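Local coordinates for protein putative endo-1,4-beta-xylanase (PDB 5MSX) that probably hydrolyses O-glycosidic bonds as a family 43 glycoside hydrolase, likely an arabinofuranosidase, in the breakdown of complex plant pectin by a gut bacterium, at residues K208-Y213 with M229-P234; Y225-S230 with D298-P303; W378-L383 with Y441-I446. One frame throughout, in Å; residues are numbered along the deposited sequence.

How the interactions relate
Interactions 1 and 2 sit together in the family 43 catalytic region, their centres about 10 Å apart, and both use strand 224-230. Interaction 1 pairs that strand with 210-217 at the partly exposed end of a hairpin, through two backbone bonds and a proline CH-pi contact on a tyrosine ring. Interaction 2 is more buried and has no strand pairing: side chains of the same strand receive a loop, and one tyrosine hydroxyl does the polar work. Y212 joins the two through its OH on G299 O. Interaction 3, also buried, lies about 49 to 54 Å away between centres, in the F5/8 type C region, where regular strand pairing supplies the bonds.

Interaction 1 (K208-Y213 with M229-P234); sequences KGIYYY and MSRVSP
P234 crosses the ring of Y211 obliquely, its CD over the face, and this is the dense part of the contact. P234 CD sits 3.9 Å from the centroid of the Y211 ring, 21° off the normal, a CH-pi contact; S233 C shares that face, displaced toward the rim. Y211 reaches there because its CG stands opposite its own carbonyl carbon (chi1 -62°). S230 O comes up near the ring plane, at the edge, while also accepting the backbone bond from Y211 N at 2.8 Å. The return bond, S230 N to Y211 O, measures 2.9 Å. Y211 OH is hydrogen-bonded to D160, and F158 of strand 156-159 packs on both Y211 and P234.

These two bonds make Y211 and S230 a hydrogen-bonded antiparallel pair near the end of the hairpin 210-217/224-230, whose strands are the two middle ones of a four-stranded sheet, consistent with one blade of the five-bladed propeller of family 43. Just past the pairing, S230 OG accepts from V232 N at 2.8 Å, an ST turn that bends the chain round so that S233 and P234 come back over the tyrosine.

On the other side of the sheet M229 runs alongside Y212, a ring that F205 stacks on, with M229 CG 3.7 Å from Y212 CE2. The methionine chain bends at chi3, and M229 SD keeps an oblique Met-aromatic distance of 5.0 Å to the centroid of the Y212 ring. I210 CG2 lies over a face of that ring, toward its rim. The loose part is the outer end, where exposed R231 runs beside I210 in the same direction, and I210 CD1 rests on one face of its guanidinium, 3.7 Å from R231 NH2, an apolar touch.

Interaction 2 (Y225-S230 with D298-P303); sequences YAYVMS and DGTIRP. With EDO (1,2-ethanediol), chain B.
Y227 projects from strand 224-230, a middle strand of the four-stranded antiparallel sheet that resembles a propeller blade, onto the loop that runs from strand 287-293 toward strand 325-330. Its CG stands between the backbone N and the carbonyl carbon (chi1 84°), which carries the ring out from the strand to the loop. I301 slides past it in the opposite direction and lays its methyl over one face: I301 CD1 is 3.9 Å from the centroid of the Y227 ring, 17° off the normal, a CH-pi contact. I246 of the neighbouring strand 245-247 touches both residues and adds to this apolar packing.

The ring's hydroxyl is used twice. Y227 OH accepts from I301 N at 3.0 Å, and it donates to a water lying in the ring plane; that water in turn donates to I301 O at 2.7 Å. One tyrosine oxygen thus serves both the N-H and, through the water, the carbonyl of I301, so both polar backbone atoms of I301 are tied to one side chain. The same loop is also held at G299 O, by Y212 OH.

Two residues on, M229 meets the part of the loop just before I301. Its chain crosses T300 obliquely, with M229 CE 4.0 Å from T300 CG2, while SD approaches G299 O without a bond. T300 is itself set by D298, in an Asx turn. The D298 OD1 oxygen takes the backbone N of T300 at 3.0 Å from above the carboxylate plane, and takes the hydroxyl T300 OG1 at 2.6 Å through its syn lone pair.

Interaction 3 (W378-L383 with Y441-I446); sequences WIVADL and YLRIKI
L442 O takes two approaches from the strand opposite: A381 N binds it at 2.9 Å, and V380 CA lies 3.2 Å from L442 O in a CA-H...O contact. The reciprocal bond, L442 N to A381 O, is 3.0 Å. One repeat further on, I379 and I444 exchange a second, longer pair of bonds, so A381-L442 and I379-I444 are the hydrogen-bonded pairs of a regular antiparallel ladder.

The non-hydrogen-bonded pairs carry their side chains on the other face. D382 and Y441 lie side by side there, pointing the same way, with D382 CG 3.4 Å from Y441 CE2 and the carboxylate turned 33° from the ring plane. The D382 carboxylate is held by a salt bridge to R440, the residue before Y441 in the same strand. Next along, V380 CG1 meets the edge of the Y441 ring, while V380 CG2 rests 3.9 Å from R443 CD. R443 leaves with CG opposite its backbone N (chi1 178°), running past V380, then bends at chi3 toward E408, its salt-bridge partner; W416 adds a cation-pi contact.

On the face of I379, A381, L442 and I444 the filling is apolar: I379 CG2 is 4.2 Å from I444 CB, and W456 packs across A381, L442 and I444. The side chain of I379 is about 10 Å from the bound calcium. One wholly apolar face and one that mixes V380 with polar and aromatic residues fit a sheet of the beta-sandwich of F5/8 type C (discoidin) domains.

Interaction 1 (K208-Y213 with M229-P234)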
loop_
_atom_site.group_PDB
_atom_site.type_symbol
_atom_site.label_atom_id
_atom_site.label_comp_id
_atom_site.label_asym_id
_atom_site.label_seq_id
_atom_site.Cartn_x
_atom_site.Cartn_y
_atom_site.Cartn_z
ATOM N N LYS C 208 -2.093 1.471 -25.821
ATOM C CA LYS C 208 -3.370 1.278 -26.545
ATOM C C LYS C 208 -3.870 -0.154 -26.478
ATOM O O LYS C 208 -4.166 -0.762 -27.490
ATOM C CB LYS C 208 -3.221 1.732 -28.005
ATOM C CG LYS C 208 -2.916 3.213 -28.103
ATOM C CD LYS C 208 -2.719 3.692 -29.521
ATOM C CE LYS C 208 -2.436 5.189 -29.500
ATOM N NZ LYS C 208 -2.607 5.832 -30.834
ATOM N N GLY C 209 -3.893 -0.707 -25.268
ATOM C CA GLY C 209 -4.342 -2.076 -25.038
ATOM C C GLY C 209 -3.404 -3.211 -25.417
ATOM O O GLY C 209 -3.787 -4.367 -25.270
ATOM N N ILE C 210 -2.195 -2.912 -25.909
ATOM C CA ILE C 210 -1.234 -3.935 -26.279
ATOM C C ILE C 210 -0.065 -3.922 -25.278
ATOM O O ILE C 210 0.479 -2.871 -24.955
ATOM C CB ILE C 210 -0.721 -3.735 -27.723
ATOM C CG1 ILE C 210 -1.909 -3.626 -28.691
ATOM C CG2 ILE C 210 0.225 -4.865 -28.141
ATOM C CD1 ILE C 210 -1.522 -3.402 -30.156
ATOM N N TYR C 211 0.270 -5.106 -24.790
ATOM C CA TYR C 211 1.391 -5.355 -23.911
ATOM C C TYR C 211 2.625 -5.720 -24.746
ATOM O O TYR C 211 2.536 -6.555 -25.640
ATOM C CB TYR C 211 1.057 -6.509 -22.962
ATOM C CG TYR C 211 -0.113 -6.295 -22.022
ATOM C CD1 TYR C 211 -0.019 -5.427 -20.924
ATOM C CD2 TYR C 211 -1.295 -7.006 -22.184
ATOM C CE1 TYR C 211 -1.074 -5.257 -20.053
ATOM C CE2 TYR C 211 -2.370 -6.831 -21.317
ATOM C CZ TYR C 211 -2.254 -5.972 -20.256
ATOM O OH TYR C 211 -3.302 -5.843 -19.372
ATOM N N TYR C 212 3.749 -5.058 -24.461
ATOM C CA TYR C 212 5.015 -5.209 -25.191
ATOM C C TYR C 212 6.089 -5.733 -24.265
ATOM O O TYR C 212 6.383 -5.117 -23.249
ATOM C CB TYR C 212 5.458 -3.864 -25.769
ATOM C CG TYR C 212 4.541 -3.342 -26.834
ATOM C CD1 TYR C 212 3.441 -2.530 -26.519
ATOM C CD2 TYR C 212 4.738 -3.676 -28.163
ATOM C CE1 TYR C 212 2.587 -2.053 -27.501
ATOM C CE2 TYR C 212 3.869 -3.222 -29.148
ATOM C CZ TYR C 212 2.811 -2.391 -28.814
ATOM O OH TYR C 212 1.933 -1.945 -29.808
ATOM N N TYR C 213 6.655 -6.893 -24.604
ATOM C CA TYR C 213 7.769 -7.475 -23.881
ATOM C C TYR C 213 9.006 -7.484 -24.785
ATOM O O TYR C 213 9.084 -8.255 -25.731
ATOM C CB TYR C 213 7.448 -8.916 -23.420
ATOM C CG TYR C 213 8.600 -9.523 -22.706
ATOM C CD1 TYR C 213 8.936 -9.080 -21.458
ATOM C CD2 TYR C 213 9.397 -10.502 -23.303
ATOM C CE1 TYR C 213 10.047 -9.553 -20.811
ATOM C CE2 TYR C 213 10.511 -11.009 -22.650
ATOM C CZ TYR C 213 10.843 -10.521 -21.413
ATOM O OH TYR C 213 11.920 -10.990 -20.703
ATOM N N MET C 229 4.487 -9.539 -28.314
ATOM C CA MET C 229 3.302 -8.720 -27.971
ATOM C C MET C 229 2.178 -9.587 -27.471
ATOM O O MET C 229 2.034 -10.721 -27.928
ATOM C CB MET C 229 2.735 -8.040 -29.194
ATOM C CG MET C 229 3.521 -6.889 -29.701
ATOM S SD MET C 229 2.872 -6.413 -31.322
ATOM C CE MET C 229 3.194 -7.824 -32.339
ATOM N N SER C 230 1.370 -9.037 -26.569
ATOM C CA SER C 230 0.142 -9.695 -26.172
ATOM C C SER C 230 -0.996 -8.717 -26.060
ATOM O O SER C 230 -0.811 -7.578 -25.617
ATOM C CB SER C 230 0.320 -10.363 -24.826
ATOM O OG SER C 230 -0.934 -10.861 -24.394
ATOM N N ARG C 231 -2.176 -9.200 -26.431
ATOM C CA ARG C 231 -3.424 -8.512 -26.163
ATOM C C ARG C 231 -4.204 -9.156 -25.034
ATOM O O ARG C 231 -5.343 -8.789 -24.834
ATOM C CB ARG C 231 -4.303 -8.512 -27.426
ATOM C CG ARG C 231 -3.658 -7.843 -28.614
ATOM C CD ARG C 231 -4.418 -8.115 -29.892
ATOM N NE ARG C 231 -4.509 -6.885 -30.654
ATOM C CZ ARG C 231 -3.670 -6.487 -31.609
ATOM N NH1 ARG C 231 -2.624 -7.235 -31.983
ATOM N NH2 ARG C 231 -3.892 -5.311 -32.210
ATOM N N VAL C 232 -3.616 -10.082 -24.288
ATOM C CA VAL C 232 -4.336 -10.791 -23.241
ATOM C C VAL C 232 -3.910 -10.289 -21.875
ATOM O O VAL C 232 -4.713 -9.727 -21.164
ATOM C CB VAL C 232 -4.127 -12.330 -23.329
ATOM C CG1 VAL C 232 -4.824 -13.043 -22.173
ATOM C CG2 VAL C 232 -4.647 -12.855 -24.655
ATOM N N SER C 233 -2.651 -10.505 -21.500
ATOM C CA SER C 233 -2.182 -10.102 -20.173
ATOM C C SER C 233 -0.670 -9.899 -20.181
ATOM O O SER C 233 0.007 -10.330 -21.119
ATOM C CB SER C 233 -2.564 -11.174 -19.119
ATOM O OG SER C 233 -1.671 -12.275 -19.151
ATOM N N PRO C 234 -0.126 -9.266 -19.119
ATOM C CA PRO C 234 1.349 -9.180 -18.956
ATOM C C PRO C 234 2.061 -10.538 -18.836
ATOM O O PRO C 234 3.255 -10.604 -19.059
ATOM C CB PRO C 234 1.520 -8.362 -17.678
ATOM C CG PRO C 234 0.229 -7.619 -17.520
ATOM C CD PRO C 234 -0.839 -8.531 -18.067
#

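Interaction 2 (Y225-S230 with D298-P303)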
loop_
_atom_site.group_PDB
_atom_site.type_symbol
_atom_site.label_atom_id
_atom_site.label_comp_id
_atom_site.label_asym_id
_atom_site.label_seq_id
_atom_site.Cartn_x
_atom_site.Cartn_y
_atom_site.Cartn_z
ATOM N N TYR C 225 17.979 -6.037 -29.283
ATOM C CA TYR C 225 16.660 -6.177 -28.649
ATOM C C TYR C 225 15.722 -6.817 -29.655
ATOM O O TYR C 225 15.668 -6.437 -30.840
ATOM C CB TYR C 225 16.099 -4.833 -28.148
ATOM C CG TYR C 225 16.330 -4.518 -26.695
ATOM C CD1 TYR C 225 15.583 -5.138 -25.706
ATOM C CD2 TYR C 225 17.309 -3.592 -26.288
ATOM C CE1 TYR C 225 15.779 -4.853 -24.353
ATOM C CE2 TYR C 225 17.519 -3.303 -24.938
ATOM C CZ TYR C 225 16.728 -3.935 -23.968
ATOM O OH TYR C 225 16.904 -3.676 -22.617
ATOM N N ALA C 226 14.973 -7.792 -29.143
ATOM C CA ALA C 226 13.850 -8.398 -29.836
ATOM C C ALA C 226 12.606 -8.200 -28.985
ATOM O O ALA C 226 12.697 -7.681 -27.853
ATOM C CB ALA C 226 14.125 -9.867 -30.068
ATOM N N TYR C 227 11.435 -8.562 -29.511
ATOM C CA TYR C 227 10.201 -8.393 -28.744
ATOM C C TYR C 227 9.090 -9.334 -29.193
ATOM O O TYR C 227 9.165 -9.945 -30.246
ATOM C CB TYR C 227 9.698 -6.934 -28.749
ATOM C CG TYR C 227 8.879 -6.582 -29.945
ATOM C CD1 TYR C 227 9.462 -6.486 -31.204
ATOM C CD2 TYR C 227 7.504 -6.355 -29.847
ATOM C CE1 TYR C 227 8.726 -6.150 -32.324
ATOM C CE2 TYR C 227 6.755 -6.033 -30.975
ATOM C CZ TYR C 227 7.381 -5.921 -32.209
ATOM O OH TYR C 227 6.656 -5.584 -33.343
ATOM N N VAL C 228 8.117 -9.466 -28.293
ATOM C CA VAL C 228 6.839 -10.116 -28.495
ATOM C C VAL C 228 5.717 -9.231 -27.923
ATOM O O VAL C 228 5.970 -8.276 -27.156
ATOM C CB VAL C 228 6.790 -11.527 -27.837
ATOM C CG1 VAL C 228 7.785 -12.447 -28.507
ATOM C CG2 VAL C 228 7.052 -11.498 -26.327
ATOM N N MET C 229 4.487 -9.539 -28.314
ATOM C CA MET C 229 3.302 -8.720 -27.971
ATOM C C MET C 229 2.178 -9.587 -27.471
ATOM O O MET C 229 2.034 -10.721 -27.928
ATOM C CB MET C 229 2.735 -8.040 -29.194
ATOM C CG MET C 229 3.521 -6.889 -29.701
ATOM S SD MET C 229 2.872 -6.413 -31.322
ATOM C CE MET C 229 3.194 -7.824 -32.339
ATOM N N SER C 230 1.370 -9.037 -26.569
ATOM C CA SER C 230 0.142 -9.695 -26.172
ATOM C C SER C 230 -0.996 -8.717 -26.060
ATOM O O SER C 230 -0.811 -7.578 -25.617
ATOM C CB SER C 230 0.320 -10.363 -24.826
ATOM O OG SER C 230 -0.934 -10.861 -24.394
ATOM N N ASP C 298 -0.988 -1.338 -36.927
ATOM C CA ASP C 298 -1.351 -2.595 -36.230
ATOM C C ASP C 298 -0.733 -2.778 -34.812
ATOM O O ASP C 298 -0.988 -3.794 -34.162
ATOM C CB ASP C 298 -1.066 -3.830 -37.107
ATOM C CG ASP C 298 0.456 -4.048 -37.447
ATOM O OD1 ASP C 298 1.368 -3.317 -36.986
ATOM O OD2 ASP C 298 0.733 -4.991 -38.228
ATOM N N GLY C 299 0.050 -1.810 -34.327
ATOM C CA GLY C 299 0.713 -1.929 -33.037
ATOM C C GLY C 299 2.119 -2.504 -33.090
ATOM O O GLY C 299 2.790 -2.498 -32.061
ATOM N N THR C 300 2.593 -2.988 -34.250
ATOM C CA THR C 300 3.966 -3.516 -34.299
ATOM C C THR C 300 4.963 -2.370 -34.127
ATOM O O THR C 300 4.674 -1.246 -34.548
ATOM C CB THR C 300 4.339 -4.275 -35.595
ATOM O OG1 THR C 300 3.979 -3.500 -36.729
ATOM C CG2 THR C 300 3.702 -5.644 -35.633
ATOM N N ILE C 301 6.105 -2.659 -33.498
ATOM C CA ILE C 301 7.174 -1.667 -33.297
ATOM C C ILE C 301 8.014 -1.572 -34.563
ATOM O O ILE C 301 8.429 -2.606 -35.120
ATOM C CB ILE C 301 8.093 -2.038 -32.105
ATOM C CG1 ILE C 301 7.312 -2.041 -30.791
ATOM C CG2 ILE C 301 9.272 -1.082 -32.007
ATOM C CD1 ILE C 301 8.048 -2.687 -29.629
ATOM N N ARG C 302 8.277 -0.349 -35.016
ATOM C CA ARG C 302 9.176 -0.162 -36.156
ATOM C C ARG C 302 10.616 -0.295 -35.672
ATOM O O ARG C 302 10.973 0.338 -34.673
ATOM C CB ARG C 302 8.962 1.201 -36.811
ATOM C CG ARG C 302 7.533 1.400 -37.361
ATOM C CD ARG C 302 7.356 2.705 -38.154
ATOM N NE ARG C 302 8.396 2.858 -39.179
ATOM C CZ ARG C 302 8.513 2.117 -40.267
ATOM N NH1 ARG C 302 7.623 1.162 -40.563
ATOM N NH2 ARG C 302 9.529 2.339 -41.087
ATOM N N PRO C 303 11.446 -1.114 -36.355
ATOM C CA PRO C 303 12.856 -1.213 -35.916
ATOM C C PRO C 303 13.469 0.176 -35.767
ATOM O O PRO C 303 13.245 1.050 -36.612
ATOM C CB PRO C 303 13.517 -2.025 -37.038
ATOM C CG PRO C 303 12.420 -2.893 -37.543
ATOM C CD PRO C 303 11.148 -2.076 -37.431
HETATM C C1 EDO B . 11.136 3.941 -35.118
HETATM O O1 EDO B . 11.288 2.912 -34.112
HETATM C C2 EDO B . 12.388 4.561 -35.712
HETATM O O2 EDO B . 13.262 5.144 -34.694
HETATM O O HOH W 1 7.748 -5.169 -35.536
#

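Interaction 3 (W378-L383 with Y441-I446)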
loop_
_atom_site.group_PDB
_atom_site.type_symbol
_atom_site.label_atom_id
_atom_site.label_comp_id
_atom_site.label_asym_id
_atom_site.label_seq_id
_atom_site.Cartn_x
_atom_site.Cartn_y
_atom_site.Cartn_z
ATOM N N TRP C 378 46.165 20.801 -16.199
ATOM C CA TRP C 378 45.324 21.961 -16.390
ATOM C C TRP C 378 44.897 22.133 -17.830
ATOM O O TRP C 378 45.517 21.597 -18.757
ATOM C CB TRP C 378 46.021 23.228 -15.864
ATOM C CG TRP C 378 47.378 23.477 -16.469
ATOM C CD1 TRP C 378 48.586 23.207 -15.897
ATOM C CD2 TRP C 378 47.653 24.039 -17.760
ATOM N NE1 TRP C 378 49.594 23.567 -16.750
ATOM C CE2 TRP C 378 49.054 24.086 -17.898
ATOM C CE3 TRP C 378 46.851 24.514 -18.811
ATOM C CZ2 TRP C 378 49.681 24.577 -19.058
ATOM C CZ3 TRP C 378 47.464 24.996 -19.960
ATOM C CH2 TRP C 378 48.873 25.016 -20.079
ATOM N N ILE C 379 43.817 22.891 -17.995
ATOM C CA ILE C 379 43.267 23.247 -19.301
ATOM C C ILE C 379 42.845 24.709 -19.242
ATOM O O ILE C 379 42.433 25.184 -18.189
ATOM C CB ILE C 379 42.078 22.299 -19.676
ATOM C CG1 ILE C 379 41.506 22.638 -21.051
ATOM C CG2 ILE C 379 40.987 22.299 -18.604
ATOM C CD1 ILE C 379 40.696 21.504 -21.681
ATOM N N VAL C 380 42.925 25.395 -20.375
ATOM C CA VAL C 380 42.635 26.817 -20.474
ATOM C C VAL C 380 41.652 27.059 -21.600
ATOM O O VAL C 380 41.897 26.644 -22.720
ATOM C CB VAL C 380 43.926 27.616 -20.823
ATOM C CG1 VAL C 380 43.619 29.002 -21.408
ATOM C CG2 VAL C 380 44.840 27.741 -19.614
ATOM N N ALA C 381 40.587 27.793 -21.314
ATOM C CA ALA C 381 39.704 28.273 -22.336
ATOM C C ALA C 381 40.037 29.740 -22.629
ATOM O O ALA C 381 40.179 30.541 -21.696
ATOM C CB ALA C 381 38.265 28.141 -21.884
ATOM N N ASP C 382 40.153 30.057 -23.924
ATOM C CA ASP C 382 40.400 31.395 -24.429
ATOM C C ASP C 382 39.171 31.898 -25.180
ATOM O O ASP C 382 38.949 31.556 -26.355
ATOM C CB ASP C 382 41.625 31.401 -25.371
ATOM C CG ASP C 382 41.995 32.814 -25.893
ATOM O OD1 ASP C 382 41.343 33.825 -25.573
ATOM O OD2 ASP C 382 42.969 32.912 -26.636
ATOM N N LEU C 383 38.400 32.748 -24.505
ATOM C CA LEU C 383 37.367 33.546 -25.177
ATOM C C LEU C 383 38.100 34.509 -26.135
ATOM O O LEU C 383 39.232 34.894 -25.871
ATOM C CB LEU C 383 36.523 34.302 -24.148
ATOM C CG LEU C 383 35.948 33.439 -23.020
ATOM C CD1 LEU C 383 35.339 34.314 -21.941
ATOM C CD2 LEU C 383 34.944 32.426 -23.558
ATOM N N TYR C 441 40.634 34.610 -20.260
ATOM C CA TYR C 441 41.012 33.221 -20.133
ATOM C C TYR C 441 40.460 32.672 -18.832
ATOM O O TYR C 441 40.415 33.383 -17.832
ATOM C CB TYR C 441 42.538 33.070 -20.105
ATOM C CG TYR C 441 43.223 33.708 -21.271
ATOM C CD1 TYR C 441 43.504 35.074 -21.275
ATOM C CD2 TYR C 441 43.598 32.960 -22.375
ATOM C CE1 TYR C 441 44.131 35.674 -22.360
ATOM C CE2 TYR C 441 44.224 33.549 -23.461
ATOM C CZ TYR C 441 44.493 34.901 -23.443
ATOM O OH TYR C 441 45.107 35.478 -24.521
ATOM N N LEU C 442 40.057 31.400 -18.856
ATOM C CA LEU C 442 39.792 30.626 -17.647
ATOM C C LEU C 442 40.710 29.443 -17.649
ATOM O O LEU C 442 41.059 28.932 -18.713
ATOM C CB LEU C 442 38.364 30.085 -17.613
ATOM C CG LEU C 442 37.298 30.861 -16.854
ATOM C CD1 LEU C 442 37.014 32.188 -17.556
ATOM C CD2 LEU C 442 36.037 30.010 -16.709
ATOM N N ARG C 443 41.030 28.969 -16.453
ATOM C CA ARG C 443 41.849 27.813 -16.292
ATOM C C ARG C 443 41.356 26.997 -15.133
ATOM O O ARG C 443 41.063 27.539 -14.066
ATOM C CB ARG C 443 43.308 28.219 -16.021
ATOM C CG ARG C 443 44.240 27.040 -15.786
ATOM C CD ARG C 443 45.708 27.446 -15.860
ATOM N NE ARG C 443 46.184 28.035 -14.606
ATOM C CZ ARG C 443 47.300 28.757 -14.474
ATOM N NH1 ARG C 443 48.084 29.009 -15.519
ATOM N NH2 ARG C 443 47.638 29.234 -13.281
ATOM N N ILE C 444 41.337 25.689 -15.335
ATOM C CA ILE C 444 41.023 24.726 -14.286
ATOM C C ILE C 444 42.304 23.990 -14.011
ATOM O O ILE C 444 42.956 23.571 -14.948
ATOM C CB ILE C 444 39.964 23.717 -14.766
ATOM C CG1 ILE C 444 38.651 24.440 -15.020
ATOM C CG2 ILE C 444 39.770 22.574 -13.765
ATOM C CD1 ILE C 444 37.860 23.833 -16.145
ATOM N N LYS C 445 42.680 23.858 -12.744
ATOM C CA LYS C 445 43.739 22.932 -12.362
ATOM C C LYS C 445 43.084 21.841 -11.545
ATOM O O LYS C 445 42.349 22.136 -10.625
ATOM C CB LYS C 445 44.827 23.617 -11.517
ATOM C CG LYS C 445 45.541 24.783 -12.187
ATOM C CD LYS C 445 46.805 25.190 -11.416
ATOM C CE LYS C 445 46.477 26.100 -10.243
ATOM N NZ LYS C 445 47.519 26.063 -9.177
ATOM N N ILE C 446 43.378 20.588 -11.851
ATOM C CA ILE C 446 42.736 19.477 -11.189
ATOM C C ILE C 446 43.669 18.966 -10.104
ATOM O O ILE C 446 44.805 18.604 -10.379
ATOM C CB ILE C 446 42.340 18.366 -12.195
ATOM C CG1 ILE C 446 41.431 18.962 -13.275
ATOM C CG2 ILE C 446 41.631 17.215 -11.481
ATOM C CD1 ILE C 446 41.014 18.014 -14.377
#